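Local coordinates for pectinesterase (Sitophilus oryzae, PDB 4PMH), which probably helps digest plant cell walls by hydrolysing the methyl esters of pectin, releasing methanol and leaving de-esterified polygalacturonate, at residues I71-V80 and D100-P108; A256-M264 and N349-W357. All coordinates share one frame; numbering follows the deposited sequence.

Contact 1: I71-V80 and D100-P108; sequences INAGTYQEVV and DTLITLNMP
The Tyr76 ring has Leu102 O at its edge, near the ring plane and 3.8 Å from Tyr76 CD1. The Thr101 methyl CG2 approaches the ring obliquely. Asn72 O and Glu78 OE2 also lie at the ring's edge, in plane. The hydroxyl doubles back on its own chain, Tyr76 OH donating to Asn72 O over 2.6 Å from 29° outside the carbonyl plane, which helps fix the ring's direction. Glu78 OE1 turns instead to Ile51 N of helix 51-61, which also packs on Tyr76 and Ile103. Four backbone bonds join the two segments: Gly74 N to Asp100 O, Leu102 N to Gly74 O, Tyr76 N to Leu102 O (2.8 Å, 169° at the hydrogen) and Thr104 N to Tyr76 O. This is the parallel ladder between successive coils of the right-handed beta-helix of pectinesterases, and Gly74 begins it with backbone angles that would jam any CB against the preceding carbonyl. On the Tyr76 side of the sheet, Ile71 CG2 meets Thr101 CG2 at 3.6 Å. Past the ladder, Ile103 CG2 lies 3.4 Å from Glu78 O, a buried carbonyl with no polar partner. Leu105 keeps CG beside its own backbone N (chi1 -74°), which brings CD1 within 3.7 Å of Glu78 C and 3.8 Å of Val79 CG1. An alanine here, lacking both methyls, would probably leave a gap over the Gln77-Glu78 backbone and Val79 less firmly packed. The Met107 side chain crosses that of Val79 at about a right angle, CE to CG1 3.9 Å, and also touches Leu119 of helix 113-120.

Contact 2: A256-M264 and N349-W357; sequences APDTDPHKM and NNDNYNRFW
Arg355 supplies the hydrogen bonds that cross this contact, its guanidinium group reaching into the type I turn from Asp260 to Lys263. Arg355 NH2 donates to Lys263 O at 2.6 Å and 164°, with the oxygen in the guanidinium plane, while NH1 adds a weak bond to the same carbonyl. NH1 also reaches Asp260 O at 3.3 Å, from above the carbonyl plane; the turn's own Lys263 N binds that oxygen from the opposite face. Bends at chi2 and chi3 (143° and 85°) steer the arginine there, and Pro261 O lies over one face of the guanidinium. Asn349 OD1, also in its plane, takes a bond from NH2, and NH1 has a further acceptor in Asn309 O. One water donates to both Met264 O and Asn349 OD1, bridging the segments. Other contacts are van der Waals: Pro261 CB sits 3.5 Å from Asp351 OD2, whose partner oxygen OD1 is held by Asn309 ND2, and Pro257 CG meets Phe356 CE1 at 4.0 Å, close to Arg290 and Trp292, which probably bind substrate, as in related pectinesterases. The arginine's bonds to the turn grip main-chain carbonyls, not side chains, and these dipoles probably help offset its buried positive charge.

Overall arrangement
Both segments of contact 1 precede those of contact 2 in the chain, and the two contacts lie on opposite sides of its centre, with centres 35 Å apart and nearest atoms about 17 Å apart. They mark the two end regions of one beta-helix. Strand 74-76 is an outermost strand of one parallel sheet; strand 355-359 is an outermost strand of another, in which strand 67-71, ending at Ile71, lies second from the far end. Contact 2 also draws in strand 252-257 of a third sheet. The probable catalytic residues Asp200 and Asp226 come between them in sequence. Only contact 2 borders the probable substrate-binding residues, Phe356 being about 5 Å from Arg290, side chain to side chain; Met107 of contact 1 stays about 12 Å from Asp200.

Contact 1: I71-V80 and D100-P108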
ATOM      1  N   ILE A  71     -19.367   0.973   9.625  1.00 13.64           N
ATOM      2  CA  ILE A  71     -19.789   2.032   8.709  1.00 13.55           C
ATOM      3  C   ILE A  71     -20.919   1.526   7.826  1.00 14.03           C
ATOM      4  O   ILE A  71     -20.708   0.698   6.928  1.00 14.38           O
ATOM      5  CB  ILE A  71     -18.629   2.516   7.802  1.00 12.65           C
ATOM      6  CG1 ILE A  71     -17.395   2.883   8.653  1.00 12.60           C
ATOM      7  CG2 ILE A  71     -19.098   3.677   6.919  1.00 13.04           C
ATOM      8  CD1 ILE A  71     -16.188   3.403   7.880  1.00 12.28           C
ATOM      9  N   ASN A  72     -22.119   2.043   8.046  1.00 14.52           N
ATOM     10  CA  ASN A  72     -23.243   1.643   7.226  1.00 14.97           C
ATOM     11  C   ASN A  72     -22.940   1.866   5.758  1.00 14.90           C
ATOM     12  O   ASN A  72     -22.256   2.832   5.394  1.00 14.15           O
ATOM     13  CB  ASN A  72     -24.506   2.406   7.615  1.00 15.47           C
ATOM     14  CG  ASN A  72     -25.189   1.828   8.836  1.00 16.09           C
ATOM     15  OD1 ASN A  72     -24.809   0.776   9.342  1.00 17.39           O
ATOM     16  ND2 ASN A  72     -26.223   2.506   9.302  1.00 17.20           N
ATOM     17  N   ALA A  73     -23.478   0.967   4.933  1.00 15.17           N
ATOM     18  CA  ALA A  73     -23.326   1.022   3.498  1.00 14.78           C
ATOM     19  C   ALA A  73     -23.657   2.413   2.977  1.00 14.29           C
ATOM     20  O   ALA A  73     -24.606   3.043   3.440  1.00 14.48           O
ATOM     21  CB  ALA A  73     -24.238  -0.009   2.848  1.00 15.49           C
ATOM     22  N   GLY A  74     -22.864   2.917   2.041  1.00 13.96           N
ATOM     23  CA  GLY A  74     -23.062   4.278   1.545  1.00 14.14           C
ATOM     24  C   GLY A  74     -21.804   4.837   0.908  1.00 14.40           C
ATOM     25  O   GLY A  74     -20.777   4.170   0.852  1.00 14.04           O
ATOM     26  N   THR A  75     -21.896   6.058   0.406  1.00 14.96           N
ATOM     27  CA  THR A  75     -20.739   6.754  -0.130  1.00 15.63           C
ATOM     28  C   THR A  75     -20.447   7.917   0.802  1.00 15.97           C
ATOM     29  O   THR A  75     -21.328   8.726   1.081  1.00 16.61           O
ATOM     30  CB  THR A  75     -20.979   7.282  -1.550  1.00 16.51           C
ATOM     31  OG1 THR A  75     -21.279   6.189  -2.440  1.00 18.05           O
ATOM     32  CG2 THR A  75     -19.753   8.034  -2.062  1.00 16.43           C
ATOM     33  N   TYR A  76     -19.207   7.981   1.283  1.00 15.54           N
ATOM     34  CA  TYR A  76     -18.736   8.987   2.238  1.00 14.80           C
ATOM     35  C   TYR A  76     -17.607   9.838   1.638  1.00 15.32           C
ATOM     36  O   TYR A  76     -16.552   9.307   1.338  1.00 15.14           O
ATOM     37  CB  TYR A  76     -18.218   8.272   3.474  1.00 14.50           C
ATOM     38  CG  TYR A  76     -19.283   7.475   4.195  1.00 14.12           C
ATOM     39  CD1 TYR A  76     -19.621   6.179   3.790  1.00 13.91           C
ATOM     40  CD2 TYR A  76     -19.946   8.009   5.292  1.00 14.67           C
ATOM     41  CE1 TYR A  76     -20.599   5.441   4.461  1.00 13.65           C
ATOM     42  CE2 TYR A  76     -20.935   7.289   5.962  1.00 14.76           C
ATOM     43  CZ  TYR A  76     -21.258   5.999   5.543  1.00 14.44           C
ATOM     44  OH  TYR A  76     -22.240   5.298   6.224  1.00 14.27           O
ATOM     45  N   GLN A  77     -17.841  11.131   1.441  1.00 15.09           N
ATOM     46  CA  GLN A  77     -16.815  12.011   0.886  1.00 16.95           C
ATOM     47  C   GLN A  77     -16.088  12.747   2.009  1.00 15.76           C
ATOM     48  O   GLN A  77     -16.387  13.889   2.354  1.00 14.41           O
ATOM     49  CB  GLN A  77     -17.423  12.947  -0.161  1.00 18.18           C
ATOM     50  CG  GLN A  77     -18.021  12.141  -1.308  1.00 20.27           C
ATOM     51  CD  GLN A  77     -18.744  13.006  -2.296  1.00 22.49           C
ATOM     52  OE1 GLN A  77     -18.127  13.671  -3.126  1.00 23.69           O
ATOM     53  NE2 GLN A  77     -20.062  13.021  -2.203  1.00 25.27           N
ATOM     54  N   GLU A  78     -15.121  12.040   2.576  1.00 15.95           N
ATOM     55  CA  GLU A  78     -14.409  12.486   3.748  1.00 16.51           C
ATOM     56  C   GLU A  78     -13.106  11.742   3.892  1.00 14.84           C
ATOM     57  O   GLU A  78     -12.902  10.733   3.243  1.00 14.34           O
ATOM     58  CB  GLU A  78     -15.255  12.262   5.016  1.00 18.95           C
ATOM     59  CG  GLU A  78     -16.164  11.053   4.990  1.00 20.90           C
ATOM     60  CD  GLU A  78     -17.307  11.153   6.018  1.00 21.49           C
ATOM     61  OE1 GLU A  78     -17.058  10.871   7.196  1.00 21.81           O
ATOM     62  OE2 GLU A  78     -18.457  11.480   5.655  1.00 21.40           O
ATOM     63  N   VAL A  79     -12.227  12.279   4.722  1.00 13.70           N
ATOM     64  CA  VAL A  79     -11.065  11.538   5.196  1.00 13.57           C
ATOM     65  C   VAL A  79     -11.386  10.777   6.474  1.00 13.17           C
ATOM     66  O   VAL A  79     -12.377  11.071   7.163  1.00 14.34           O
ATOM     67  CB  VAL A  79      -9.857  12.445   5.470  1.00 13.39           C
ATOM     68  CG1 VAL A  79      -9.344  13.051   4.176  1.00 14.07           C
ATOM     69  CG2 VAL A  79     -10.173  13.516   6.504  1.00 13.90           C
ATOM     70  N   VAL A  80     -10.531   9.811   6.786  1.00 12.73           N
ATOM     71  CA  VAL A  80     -10.550   9.090   8.067  1.00 12.19           C
ATOM     72  C   VAL A  80      -9.120   9.055   8.582  1.00 12.22           C
ATOM     73  O   VAL A  80      -8.235   8.498   7.923  1.00 11.28           O
ATOM     74  CB  VAL A  80     -11.074   7.654   7.891  1.00 11.91           C
ATOM     75  CG1 VAL A  80     -11.154   6.935   9.233  1.00 12.08           C
ATOM     76  CG2 VAL A  80     -12.424   7.665   7.196  1.00 11.75           C
ATOM     77  N   ASP A 100     -19.977  -1.965  -1.225  1.00 18.72           N
ATOM     78  CA  ASP A 100     -21.150  -1.305  -0.665  1.00 20.29           C
ATOM     79  C   ASP A 100     -20.830  -0.132   0.298  1.00 19.45           C
ATOM     80  O   ASP A 100     -21.723   0.610   0.681  1.00 19.84           O
ATOM     81  CB  ASP A 100     -22.020  -2.334   0.077  1.00 21.70           C
ATOM     82  CG  ASP A 100     -22.632  -3.372  -0.855  1.00 23.74           C
ATOM     83  OD1 ASP A 100     -22.775  -3.079  -2.062  1.00 24.60           O
ATOM     84  OD2 ASP A 100     -22.947  -4.493  -0.386  1.00 25.55           O
ATOM     85  N   THR A 101     -19.578  -0.004   0.721  1.00 17.80           N
ATOM     86  CA  THR A 101     -19.168   1.052   1.621  1.00 17.03           C
ATOM     87  C   THR A 101     -17.943   1.724   1.024  1.00 16.66           C
ATOM     88  O   THR A 101     -16.888   1.121   0.950  1.00 16.61           O
ATOM     89  CB  THR A 101     -18.860   0.486   3.008  1.00 16.98           C
ATOM     90  OG1 THR A 101     -19.962  -0.324   3.441  1.00 17.38           O
ATOM     91  CG2 THR A 101     -18.633   1.620   3.995  1.00 17.07           C
ATOM     92  N   LEU A 102     -18.104   2.959   0.566  1.00 15.56           N
ATOM     93  CA  LEU A 102     -17.077   3.646  -0.220  1.00 15.18           C
ATOM     94  C   LEU A 102     -16.705   4.988   0.418  1.00 14.78           C
ATOM     95  O   LEU A 102     -17.566   5.852   0.611  1.00 15.85           O
ATOM     96  CB  LEU A 102     -17.579   3.873  -1.638  1.00 15.50           C
ATOM     97  CG  LEU A 102     -16.689   4.736  -2.544  1.00 15.64           C
ATOM     98  CD1 LEU A 102     -15.358   4.031  -2.751  1.00 15.73           C
ATOM     99  CD2 LEU A 102     -17.358   5.036  -3.877  1.00 16.33           C
ATOM    100  N   ILE A 103     -15.429   5.142   0.762  1.00 13.96           N
ATOM    101  CA  ILE A 103     -14.899   6.355   1.303  1.00 13.59           C
ATOM    102  C   ILE A 103     -14.041   6.946   0.199  1.00 14.23           C
ATOM    103  O   ILE A 103     -13.038   6.347  -0.168  1.00 13.90           O
ATOM    104  CB  ILE A 103     -14.026   6.059   2.532  1.00 13.76           C
ATOM    105  CG1 ILE A 103     -14.792   5.182   3.540  1.00 13.73           C
ATOM    106  CG2 ILE A 103     -13.561   7.355   3.180  1.00 13.80           C
ATOM    107  CD1 ILE A 103     -13.930   4.633   4.650  1.00 13.65           C
ATOM    108  N   THR A 104     -14.436   8.089  -0.350  1.00 13.80           N
ATOM    109  CA  THR A 104     -13.804   8.559  -1.564  1.00 14.61           C
ATOM    110  C   THR A 104     -13.642  10.074  -1.633  1.00 14.44           C
ATOM    111  O   THR A 104     -14.525  10.810  -1.195  1.00 14.53           O
ATOM    112  CB  THR A 104     -14.589   8.085  -2.821  1.00 14.68           C
ATOM    113  OG1 THR A 104     -13.944   8.588  -3.994  1.00 16.08           O
ATOM    114  CG2 THR A 104     -16.061   8.557  -2.831  1.00 15.12           C
ATOM    115  N   LEU A 105     -12.528  10.516  -2.211  1.00 14.47           N
ATOM    116  CA  LEU A 105     -12.302  11.932  -2.511  1.00 15.27           C
ATOM    117  C   LEU A 105     -11.424  12.041  -3.743  1.00 15.36           C
ATOM    118  O   LEU A 105     -10.714  11.092  -4.061  1.00 14.61           O
ATOM    119  CB  LEU A 105     -11.595  12.613  -1.340  1.00 15.59           C
ATOM    120  CG  LEU A 105     -12.396  12.918  -0.085  1.00 15.92           C
ATOM    121  CD1 LEU A 105     -11.475  13.348   1.036  1.00 16.07           C
ATOM    122  CD2 LEU A 105     -13.430  13.997  -0.369  1.00 16.18           C
ATOM    123  N   ASN A 106     -11.512  13.174  -4.448  1.00 15.33           N
ATOM    124  CA  ASN A 106     -10.576  13.538  -5.535  1.00 15.93           C
ATOM    125  C   ASN A 106      -9.632  14.563  -4.917  1.00 16.26           C
ATOM    126  O   ASN A 106      -9.934  15.758  -4.864  1.00 14.82           O
ATOM    127  CB  ASN A 106     -11.337  14.148  -6.729  1.00 16.89           C
ATOM    128  CG  ASN A 106     -10.436  14.508  -7.918  1.00 17.76           C
ATOM    129  OD1 ASN A 106      -9.219  14.653  -7.806  1.00 15.96           O
ATOM    130  ND2 ASN A 106     -11.069  14.707  -9.072  1.00 19.67           N
ATOM    131  N   MET A 107      -8.501  14.085  -4.410  1.00 16.37           N
ATOM    132  CA  MET A 107      -7.634  14.909  -3.581  1.00 16.15           C
ATOM    133  C   MET A 107      -6.191  14.533  -3.824  1.00 16.03           C
ATOM    134  O   MET A 107      -5.596  13.777  -3.041  1.00 16.39           O
ATOM    135  CB  MET A 107      -7.990  14.746  -2.099  1.00 16.68           C
ATOM    136  CG  MET A 107      -7.323  15.787  -1.195  1.00 17.16           C
ATOM    137  SD  MET A 107      -7.989  15.808   0.485  1.00 18.30           S
ATOM    138  CE  MET A 107      -7.228  14.353   1.192  1.00 17.94           C
ATOM    139  N   PRO A 108      -5.612  15.056  -4.915  1.00 15.79           N
ATOM    140  CA  PRO A 108      -4.200  14.789  -5.198  1.00 15.54           C
ATOM    141  C   PRO A 108      -3.220  15.517  -4.269  1.00 14.66           C
ATOM    142  O   PRO A 108      -3.606  16.419  -3.520  1.00 13.58           O
ATOM    143  CB  PRO A 108      -4.036  15.289  -6.643  1.00 16.09           C
ATOM    144  CG  PRO A 108      -5.034  16.408  -6.763  1.00 15.86           C
ATOM    145  CD  PRO A 108      -6.220  15.954  -5.921  1.00 16.13           C
TER

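Contact 2: A256-M264 and N349-W357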
ATOM      1  N   ALA A 256       6.487  -0.039  -5.827  1.00 12.19           N
ATOM      2  CA  ALA A 256       7.613   0.873  -5.651  1.00 11.99           C
ATOM      3  C   ALA A 256       8.057   0.885  -4.188  1.00 11.77           C
ATOM      4  O   ALA A 256       7.839   1.846  -3.478  1.00 11.80           O
ATOM      5  CB  ALA A 256       7.283   2.287  -6.143  1.00 11.92           C
ATOM      6  N   PRO A 257       8.736  -0.189  -3.742  1.00 11.90           N
ATOM      7  CA  PRO A 257       9.240  -0.214  -2.364  1.00 11.84           C
ATOM      8  C   PRO A 257      10.490   0.617  -2.123  1.00 11.66           C
ATOM      9  O   PRO A 257      11.359   0.700  -3.003  1.00 10.90           O
ATOM     10  CB  PRO A 257       9.523  -1.710  -2.106  1.00 11.82           C
ATOM     11  CG  PRO A 257       9.387  -2.392  -3.423  1.00 12.06           C
ATOM     12  CD  PRO A 257       9.160  -1.374  -4.504  1.00 11.94           C
ATOM     13  N   ASP A 258      10.553   1.253  -0.943  1.00 11.91           N
ATOM     14  CA  ASP A 258      11.756   1.965  -0.491  1.00 12.45           C
ATOM     15  C   ASP A 258      12.298   1.314   0.782  1.00 13.01           C
ATOM     16  O   ASP A 258      12.889   1.964   1.657  1.00 13.48           O
ATOM     17  CB  ASP A 258      11.492   3.477  -0.328  1.00 13.05           C
ATOM     18  CG  ASP A 258      10.702   3.843   0.923  1.00 13.54           C
ATOM     19  OD1 ASP A 258       9.890   3.040   1.429  1.00 11.91           O
ATOM     20  OD2 ASP A 258      10.867   5.014   1.359  1.00 14.61           O
ATOM     21  N   THR A 259      12.120   0.002   0.850  1.00 13.42           N
ATOM     22  CA  THR A 259      12.593  -0.794   1.965  1.00 13.83           C
ATOM     23  C   THR A 259      14.021  -0.447   2.363  1.00 13.58           C
ATOM     24  O   THR A 259      14.933  -0.409   1.525  1.00 13.79           O
ATOM     25  CB  THR A 259      12.579  -2.288   1.601  1.00 13.77           C
ATOM     26  OG1 THR A 259      11.406  -2.597   0.829  1.00 12.88           O
ATOM     27  CG2 THR A 259      12.634  -3.119   2.861  1.00 14.22           C
ATOM     28  N   ASP A 260      14.206  -0.194   3.649  1.00 14.79           N
ATOM     29  CA  ASP A 260      15.540   0.029   4.226  1.00 15.35           C
ATOM     30  C   ASP A 260      16.479  -1.154   3.901  1.00 15.65           C
ATOM     31  O   ASP A 260      16.065  -2.305   4.037  1.00 13.98           O
ATOM     32  CB  ASP A 260      15.411   0.230   5.756  1.00 16.20           C
ATOM     33  CG  ASP A 260      16.718   0.670   6.420  1.00 16.44           C
ATOM     34  OD1 ASP A 260      17.651  -0.161   6.546  1.00 17.16           O
ATOM     35  OD2 ASP A 260      16.794   1.836   6.862  1.00 16.99           O
ATOM     36  N   PRO A 261      17.739  -0.867   3.475  1.00 16.23           N
ATOM     37  CA  PRO A 261      18.717  -1.921   3.103  1.00 17.00           C
ATOM     38  C   PRO A 261      19.010  -2.940   4.203  1.00 17.99           C
ATOM     39  O   PRO A 261      19.352  -4.073   3.911  1.00 16.88           O
ATOM     40  CB  PRO A 261      19.977  -1.130   2.739  1.00 16.63           C
ATOM     41  CG  PRO A 261      19.785   0.213   3.351  1.00 16.63           C
ATOM     42  CD  PRO A 261      18.310   0.472   3.247  1.00 16.68           C
ATOM     43  N   HIS A 262      18.814  -2.553   5.458  1.00 19.77           N
ATOM     44  CA  HIS A 262      19.049  -3.443   6.582  1.00 21.96           C
ATOM     45  C   HIS A 262      17.806  -4.229   6.949  1.00 21.13           C
ATOM     46  O   HIS A 262      17.849  -5.105   7.813  1.00 21.00           O
ATOM     47  CB  HIS A 262      19.590  -2.627   7.763  1.00 25.11           C
ATOM     48  CG  HIS A 262      20.798  -1.821   7.399  1.00 28.87           C
ATOM     49  ND1 HIS A 262      22.085  -2.238   7.670  1.00 31.90           N
ATOM     50  CD2 HIS A 262      20.919  -0.657   6.715  1.00 31.18           C
ATOM     51  CE1 HIS A 262      22.944  -1.354   7.194  1.00 32.16           C
ATOM     52  NE2 HIS A 262      22.264  -0.384   6.610  1.00 32.92           N
ATOM     53  N   LYS A 263      16.698  -3.931   6.279  1.00 20.60           N
ATOM     54  CA  LYS A 263      15.450  -4.663   6.481  1.00 20.58           C
ATOM     55  C   LYS A 263      15.393  -5.824   5.489  1.00 19.84           C
ATOM     56  O   LYS A 263      15.428  -5.619   4.278  1.00 18.23           O
ATOM     57  CB  LYS A 263      14.241  -3.717   6.305  1.00 21.11           C
ATOM     58  CG  LYS A 263      12.938  -4.235   6.900  1.00 21.78           C
ATOM     59  CD  LYS A 263      11.740  -3.309   6.652  1.00 21.38           C
ATOM     60  CE  LYS A 263      11.631  -2.174   7.644  1.00 21.77           C
ATOM     61  NZ  LYS A 263      10.266  -1.578   7.705  1.00 21.50           N
ATOM     62  N   MET A 264      15.290  -7.039   6.023  1.00 19.81           N
ATOM     63  CA  MET A 264      15.187  -8.254   5.234  1.00 20.37           C
ATOM     64  C   MET A 264      13.838  -8.382   4.522  1.00 18.39           C
ATOM     65  O   MET A 264      13.756  -8.861   3.390  1.00 16.97           O
ATOM     66  CB  MET A 264      15.339  -9.474   6.162  1.00 25.17           C
ATOM     67  CG  MET A 264      16.544 -10.364   5.917  1.00 30.88           C
ATOM     68  SD  MET A 264      16.189 -12.049   6.486  1.00 36.84           S
ATOM     69  CE  MET A 264      16.372 -12.999   4.980  1.00 35.89           C
ATOM     70  N   ASN A 349      20.282 -10.221  -0.024  1.00 14.87           N
ATOM     71  CA  ASN A 349      20.281  -8.908   0.619  1.00 16.32           C
ATOM     72  C   ASN A 349      21.400  -7.974   0.160  1.00 17.79           C
ATOM     73  O   ASN A 349      21.595  -6.911   0.730  1.00 17.70           O
ATOM     74  CB  ASN A 349      20.305  -9.089   2.129  1.00 16.00           C
ATOM     75  CG  ASN A 349      18.985  -9.615   2.649  1.00 16.70           C
ATOM     76  OD1 ASN A 349      17.926  -9.085   2.304  1.00 16.70           O
ATOM     77  ND2 ASN A 349      19.026 -10.653   3.471  1.00 17.15           N
ATOM     78  N   ASN A 350      22.115  -8.371  -0.881  1.00 18.93           N
ATOM     79  CA  ASN A 350      23.175  -7.548  -1.472  1.00 20.23           C
ATOM     80  C   ASN A 350      22.563  -6.260  -2.012  1.00 19.43           C
ATOM     81  O   ASN A 350      21.548  -6.303  -2.701  1.00 19.46           O
ATOM     82  CB  ASN A 350      23.809  -8.353  -2.600  1.00 21.22           C
ATOM     83  CG  ASN A 350      25.026  -7.682  -3.230  1.00 23.78           C
ATOM     84  OD1 ASN A 350      25.145  -6.465  -3.273  1.00 25.34           O
ATOM     85  ND2 ASN A 350      25.919  -8.511  -3.789  1.00 25.97           N
ATOM     86  N   ASP A 351      23.194  -5.132  -1.731  1.00 19.18           N
ATOM     87  CA  ASP A 351      22.651  -3.818  -2.116  1.00 19.04           C
ATOM     88  C   ASP A 351      23.324  -3.208  -3.326  1.00 19.48           C
ATOM     89  O   ASP A 351      23.064  -2.059  -3.686  1.00 19.62           O
ATOM     90  CB  ASP A 351      22.722  -2.862  -0.931  1.00 19.53           C
ATOM     91  CG  ASP A 351      21.801  -3.281   0.189  1.00 20.26           C
ATOM     92  OD1 ASP A 351      20.608  -3.550  -0.094  1.00 19.71           O
ATOM     93  OD2 ASP A 351      22.266  -3.354   1.350  1.00 20.98           O
ATOM     94  N   ASN A 352      24.177  -3.978  -3.974  1.00 19.69           N
ATOM     95  CA  ASN A 352      24.705  -3.587  -5.266  1.00 20.12           C
ATOM     96  C   ASN A 352      23.785  -3.991  -6.400  1.00 19.78           C
ATOM     97  O   ASN A 352      24.005  -3.600  -7.548  1.00 20.14           O
ATOM     98  CB  ASN A 352      26.092  -4.177  -5.446  1.00 20.59           C
ATOM     99  CG  ASN A 352      27.029  -3.700  -4.378  1.00 21.66           C
ATOM    100  OD1 ASN A 352      27.486  -2.564  -4.420  1.00 22.36           O
ATOM    101  ND2 ASN A 352      27.257  -4.531  -3.371  1.00 22.53           N
ATOM    102  N   TYR A 353      22.763  -4.782  -6.064  1.00 18.13           N
ATOM    103  CA  TYR A 353      21.710  -5.143  -6.984  1.00 17.69           C
ATOM    104  C   TYR A 353      20.363  -4.821  -6.336  1.00 16.29           C
ATOM    105  O   TYR A 353      20.279  -4.633  -5.116  1.00 14.63           O
ATOM    106  CB  TYR A 353      21.741  -6.643  -7.247  1.00 18.76           C
ATOM    107  CG  TYR A 353      23.023  -7.128  -7.872  1.00 19.20           C
ATOM    108  CD1 TYR A 353      23.166  -7.170  -9.252  1.00 20.19           C
ATOM    109  CD2 TYR A 353      24.083  -7.564  -7.080  1.00 20.34           C
ATOM    110  CE1 TYR A 353      24.341  -7.613  -9.833  1.00 20.97           C
ATOM    111  CE2 TYR A 353      25.268  -8.022  -7.652  1.00 20.69           C
ATOM    112  CZ  TYR A 353      25.392  -8.035  -9.024  1.00 21.26           C
ATOM    113  OH  TYR A 353      26.552  -8.475  -9.614  1.00 22.97           O
ATOM    114  N   ASN A 354      19.317  -4.799  -7.157  1.00 14.96           N
ATOM    115  CA  ASN A 354      17.971  -4.703  -6.644  1.00 13.98           C
ATOM    116  C   ASN A 354      17.584  -5.975  -5.905  1.00 13.95           C
ATOM    117  O   ASN A 354      18.282  -6.993  -5.984  1.00 12.90           O
ATOM    118  CB  ASN A 354      17.004  -4.393  -7.756  1.00 14.33           C
ATOM    119  CG  ASN A 354      17.188  -2.996  -8.282  1.00 15.11           C
ATOM    120  OD1 ASN A 354      17.907  -2.790  -9.266  1.00 15.27           O
ATOM    121  ND2 ASN A 354      16.610  -2.014  -7.583  1.00 14.96           N
ATOM    122  N   ARG A 355      16.492  -5.893  -5.152  1.00 14.03           N
ATOM    123  CA  ARG A 355      16.016  -7.029  -4.358  1.00 14.16           C
ATOM    124  C   ARG A 355      14.592  -7.377  -4.742  1.00 13.37           C
ATOM    125  O   ARG A 355      13.706  -7.526  -3.882  1.00 13.17           O
ATOM    126  CB  ARG A 355      16.106  -6.755  -2.838  1.00 15.31           C
ATOM    127  CG  ARG A 355      17.414  -6.128  -2.333  1.00 16.91           C
ATOM    128  CD  ARG A 355      17.119  -5.118  -1.195  1.00 17.92           C
ATOM    129  NE  ARG A 355      17.051  -5.865   0.011  1.00 18.51           N
ATOM    130  CZ  ARG A 355      16.577  -5.480   1.181  1.00 16.48           C
ATOM    131  NH1 ARG A 355      16.069  -4.268   1.416  1.00 16.51           N
ATOM    132  NH2 ARG A 355      16.634  -6.387   2.139  1.00 15.72           N
ATOM    133  N   PHE A 356      14.371  -7.530  -6.038  1.00 12.57           N
ATOM    134  CA  PHE A 356      13.097  -7.959  -6.567  1.00 12.40           C
ATOM    135  C   PHE A 356      13.230  -9.393  -7.054  1.00 12.43           C
ATOM    136  O   PHE A 356      14.080  -9.690  -7.886  1.00 12.14           O
ATOM    137  CB  PHE A 356      12.678  -7.073  -7.742  1.00 12.38           C
ATOM    138  CG  PHE A 356      12.630  -5.605  -7.433  1.00 12.44           C
ATOM    139  CD1 PHE A 356      12.309  -5.141  -6.174  1.00 12.68           C
ATOM    140  CD2 PHE A 356      12.900  -4.688  -8.427  1.00 12.51           C
ATOM    141  CE1 PHE A 356      12.252  -3.784  -5.908  1.00 12.89           C
ATOM    142  CE2 PHE A 356      12.856  -3.328  -8.175  1.00 12.75           C
ATOM    143  CZ  PHE A 356      12.533  -2.878  -6.915  1.00 12.89           C
ATOM    144  N   TRP A 357      12.408 -10.288  -6.519  1.00 12.55           N
ATOM    145  CA  TRP A 357      12.545 -11.710  -6.826  1.00 12.54           C
ATOM    146  C   TRP A 357      11.203 -12.384  -7.002  1.00 12.75           C
ATOM    147  O   TRP A 357      10.189 -11.912  -6.511  1.00 12.37           O
ATOM    148  CB  TRP A 357      13.289 -12.454  -5.704  1.00 12.49           C
ATOM    149  CG  TRP A 357      14.436 -11.702  -5.070  1.00 12.33           C
ATOM    150  CD1 TRP A 357      14.384 -10.914  -3.945  1.00 12.50           C
ATOM    151  CD2 TRP A 357      15.789 -11.699  -5.496  1.00 12.42           C
ATOM    152  NE1 TRP A 357      15.623 -10.410  -3.666  1.00 13.17           N
ATOM    153  CE2 TRP A 357      16.512 -10.875  -4.598  1.00 13.04           C
ATOM    154  CE3 TRP A 357      16.472 -12.301  -6.559  1.00 12.41           C
ATOM    155  CZ2 TRP A 357      17.887 -10.631  -4.738  1.00 12.53           C
ATOM    156  CZ3 TRP A 357      17.825 -12.057  -6.696  1.00 12.57           C
ATOM    157  CH2 TRP A 357      18.521 -11.230  -5.774  1.00 12.55           C
TER
HETATM  158  O   HOH W   1      15.598 -10.173   1.646  1.00 20.69           O